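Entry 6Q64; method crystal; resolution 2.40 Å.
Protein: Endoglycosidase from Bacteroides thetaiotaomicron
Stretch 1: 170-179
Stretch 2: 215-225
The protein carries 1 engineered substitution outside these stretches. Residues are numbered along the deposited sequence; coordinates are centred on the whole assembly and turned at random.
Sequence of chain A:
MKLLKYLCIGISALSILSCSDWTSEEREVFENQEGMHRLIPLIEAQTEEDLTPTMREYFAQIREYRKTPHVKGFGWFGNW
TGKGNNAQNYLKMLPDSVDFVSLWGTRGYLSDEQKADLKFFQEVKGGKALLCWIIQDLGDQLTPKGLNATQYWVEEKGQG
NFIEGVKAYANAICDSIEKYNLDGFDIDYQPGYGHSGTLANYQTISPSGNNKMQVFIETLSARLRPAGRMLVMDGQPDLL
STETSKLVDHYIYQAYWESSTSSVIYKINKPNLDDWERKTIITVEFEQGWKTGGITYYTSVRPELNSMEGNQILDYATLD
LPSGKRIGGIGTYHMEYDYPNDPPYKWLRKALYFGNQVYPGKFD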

# COMPACT_ATOMS: atom_id res chain seq x y z
N ALA A 170 -0.52 16.60 -10.20
CA ALA A 170 -1.36 15.40 -9.98
C ALA A 170 -1.66 14.72 -11.32
O ALA A 170 -1.64 13.49 -11.38
CB ALA A 170 -2.63 15.79 -9.27
N ASN A 171 -1.97 15.50 -12.34
CA ASN A 171 -2.40 14.93 -13.64
C ASN A 171 -1.21 14.17 -14.23
O ASN A 171 -1.45 13.24 -15.04
CB ASN A 171 -2.96 15.99 -14.59
CG ASN A 171 -4.46 16.16 -14.45
OD1 ASN A 171 -5.20 15.18 -14.35
ND2 ASN A 171 -4.90 17.40 -14.42
N ALA A 172 0.01 14.58 -13.86
CA ALA A 172 1.30 14.03 -14.35
C ALA A 172 1.55 12.72 -13.63
O ALA A 172 2.02 11.76 -14.27
CB ALA A 172 2.44 14.99 -14.09
N ILE A 173 1.24 12.67 -12.35
CA ILE A 173 1.29 11.40 -11.59
C ILE A 173 0.40 10.40 -12.34
O ILE A 173 0.93 9.36 -12.73
CB ILE A 173 0.89 11.64 -10.14
CG1 ILE A 173 1.85 12.65 -9.49
CG2 ILE A 173 0.81 10.32 -9.40
CD1 ILE A 173 1.89 12.60 -7.97
N CYS A 174 -0.86 10.75 -12.61
CA CYS A 174 -1.83 9.87 -13.32
C CYS A 174 -1.28 9.50 -14.68
O CYS A 174 -1.22 8.32 -15.00
CB CYS A 174 -3.20 10.51 -13.52
SG CYS A 174 -4.10 10.74 -11.97
N ASP A 175 -0.87 10.49 -15.47
CA ASP A 175 -0.14 10.22 -16.72
C ASP A 175 0.72 8.99 -16.49
O ASP A 175 0.48 7.96 -17.13
CB ASP A 175 0.81 11.35 -17.11
CG ASP A 175 0.11 12.51 -17.78
OD1 ASP A 175 -1.12 12.37 -18.05
OD2 ASP A 175 0.79 13.52 -18.03
N SER A 176 1.67 9.14 -15.55
CA SER A 176 2.87 8.28 -15.43
C SER A 176 2.43 6.90 -14.92
O SER A 176 3.06 5.91 -15.30
CB SER A 176 3.94 8.97 -14.60
OG SER A 176 4.41 8.15 -13.56
N ILE A 177 1.31 6.83 -14.20
CA ILE A 177 0.64 5.57 -13.77
C ILE A 177 -0.00 4.91 -14.99
O ILE A 177 0.10 3.67 -15.09
CB ILE A 177 -0.40 5.84 -12.66
CG1 ILE A 177 0.28 5.94 -11.30
CG2 ILE A 177 -1.53 4.82 -12.65
CD1 ILE A 177 -0.55 6.64 -10.26
N GLU A 178 -0.70 5.67 -15.84
CA GLU A 178 -1.50 5.13 -16.98
C GLU A 178 -0.52 4.58 -18.02
O GLU A 178 -0.86 3.60 -18.72
CB GLU A 178 -2.43 6.20 -17.56
CG GLU A 178 -3.45 6.74 -16.55
CD GLU A 178 -4.55 7.64 -17.12
OE1 GLU A 178 -5.06 8.54 -16.39
OE2 GLU A 178 -4.92 7.42 -18.27
N LYS A 179 0.67 5.19 -18.09
CA LYS A 179 1.76 4.90 -19.06
C LYS A 179 2.32 3.49 -18.84
O LYS A 179 2.73 2.87 -19.80
CB LYS A 179 2.89 5.92 -18.92
CG LYS A 179 4.24 5.44 -19.44
CD LYS A 179 5.32 6.49 -19.45
CE LYS A 179 6.42 6.14 -20.43
NZ LYS A 179 7.12 7.36 -20.88
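Stretch 2 (215-225) VFIETLSARLR

Stretch 2 continues a helix that begins earlier in the chain and runs in broadly the same direction as the helix of stretch 1, the axes crossing at -33° with a closest approach of 9.1 Å. Val215 makes no contact, but its O accepts a very short hydrogen bond from Thr219 OG1 (2.5 Å), which satisfies that hydroxyl within its own helix. Phe216, with chi1 in t, leaves its backbone sideways yet brings its ring in: CD1 lies 3.8 Å from Ala170 CB, and CZ meets Ile173 CD1 at 4.1 Å near the ring plane. Ile217 and Glu218 stay clear. Thr219 points toward stretch 1, its CB 3.9 Å from Ala170 CB; the small alanine accompanies the close backbone approach here, with the CA atoms of Ala170 and Phe216 6.0 Å apart. Leu220 CD2 packs 3.7 Å from Cys174 SG and 4.2 Å from Ile173 CG2. Ser221 and Ala222 make no contact. Arg223 then settles among Asn171, Cys174, Asp175 and Glu178, one guanidinium face over Cys174 CB. Arg223 forms salt bridges through NH1 to Asp175 OD1 (2.9 Å) and NE to Glu178 OE1 (2.7 Å), while its NH2 donates a hydrogen bond to Asn171 OD1 (3.2 Å). Leu224 closes the apolar row, its CD2 4.4 Å from Ile177 CD1; Arg225 is out of reach. The rule is a greasy seam bordered by one arginine held by several hydrogen bonds and two salt bridges.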

# COMPACT_ATOMS: atom_id res chain seq x y z
N VAL A 215 -7.39 19.57 -3.48
CA VAL A 215 -7.67 19.50 -4.95
C VAL A 215 -6.60 18.59 -5.58
O VAL A 215 -6.84 18.04 -6.69
CB VAL A 215 -7.83 20.89 -5.60
CG1 VAL A 215 -6.58 21.74 -5.50
CG2 VAL A 215 -8.31 20.79 -7.05
N PHE A 216 -5.52 18.34 -4.85
CA PHE A 216 -4.51 17.32 -5.19
C PHE A 216 -5.21 15.96 -5.27
O PHE A 216 -5.38 15.37 -6.37
CB PHE A 216 -3.37 17.34 -4.17
CG PHE A 216 -2.29 16.35 -4.49
CD1 PHE A 216 -1.61 16.43 -5.70
CD2 PHE A 216 -1.98 15.31 -3.62
CE1 PHE A 216 -0.61 15.52 -6.01
CE2 PHE A 216 -0.99 14.39 -3.94
CZ PHE A 216 -0.31 14.50 -5.14
N ILE A 217 -5.66 15.51 -4.11
CA ILE A 217 -6.42 14.24 -3.91
C ILE A 217 -7.67 14.25 -4.78
O ILE A 217 -8.02 13.20 -5.29
CB ILE A 217 -6.78 14.11 -2.43
CG1 ILE A 217 -5.54 13.92 -1.56
CG2 ILE A 217 -7.80 13.01 -2.22
CD1 ILE A 217 -5.82 14.08 -0.11
N GLU A 218 -8.34 15.39 -4.90
CA GLU A 218 -9.57 15.51 -5.71
C GLU A 218 -9.24 15.13 -7.16
O GLU A 218 -10.06 14.39 -7.76
CB GLU A 218 -10.15 16.92 -5.60
CG GLU A 218 -11.47 17.01 -4.86
CD GLU A 218 -11.99 18.44 -4.75
OE1 GLU A 218 -11.93 19.18 -5.77
OE2 GLU A 218 -12.43 18.82 -3.64
N THR A 219 -8.10 15.59 -7.68
CA THR A 219 -7.67 15.42 -9.11
C THR A 219 -7.23 13.98 -9.37
O THR A 219 -7.57 13.46 -10.43
CB THR A 219 -6.51 16.32 -9.52
OG1 THR A 219 -6.76 17.68 -9.15
CG2 THR A 219 -6.27 16.25 -11.02
N LEU A 220 -6.49 13.37 -8.45
CA LEU A 220 -6.17 11.92 -8.52
C LEU A 220 -7.46 11.09 -8.50
O LEU A 220 -7.62 10.30 -9.43
CB LEU A 220 -5.23 11.55 -7.37
CG LEU A 220 -3.88 12.24 -7.41
CD1 LEU A 220 -3.10 12.03 -6.12
CD2 LEU A 220 -3.07 11.74 -8.60
N SER A 221 -8.38 11.27 -7.54
CA SER A 221 -9.65 10.50 -7.52
C SER A 221 -10.40 10.69 -8.85
O SER A 221 -10.81 9.67 -9.42
CB SER A 221 -10.56 10.79 -6.35
OG SER A 221 -10.58 9.67 -5.46
N ALA A 222 -10.54 11.92 -9.34
CA ALA A 222 -11.41 12.22 -10.50
C ALA A 222 -10.96 11.32 -11.64
O ALA A 222 -11.80 10.84 -12.42
CB ALA A 222 -11.32 13.68 -10.90
N ARG A 223 -9.65 11.10 -11.69
CA ARG A 223 -9.01 10.45 -12.85
C ARG A 223 -8.96 8.94 -12.63
O ARG A 223 -9.51 8.20 -13.46
CB ARG A 223 -7.62 11.03 -13.13
CG ARG A 223 -7.34 11.02 -14.62
CD ARG A 223 -6.22 11.94 -15.05
NE ARG A 223 -5.41 11.24 -16.03
CZ ARG A 223 -4.31 11.73 -16.57
NH1 ARG A 223 -3.62 11.02 -17.45
NH2 ARG A 223 -3.90 12.95 -16.23
N LEU A 224 -8.36 8.49 -11.54
CA LEU A 224 -8.02 7.05 -11.46
C LEU A 224 -9.12 6.28 -10.72
O LEU A 224 -9.13 5.04 -10.80
CB LEU A 224 -6.59 6.90 -10.93
CG LEU A 224 -6.25 7.56 -9.61
CD1 LEU A 224 -7.16 7.00 -8.58
CD2 LEU A 224 -4.80 7.35 -9.22
N ARG A 225 -10.13 6.94 -10.15
CA ARG A 225 -11.26 6.15 -9.58
C ARG A 225 -12.14 5.57 -10.69
O ARG A 225 -12.45 4.38 -10.69
CB ARG A 225 -12.12 6.92 -8.57
CG ARG A 225 -13.10 5.98 -7.89
CD ARG A 225 -13.65 6.48 -6.58
NE ARG A 225 -12.77 6.17 -5.47
CZ ARG A 225 -13.01 6.55 -4.23
NH1 ARG A 225 -14.07 7.28 -3.97
NH2 ARG A 225 -12.18 6.26 -3.25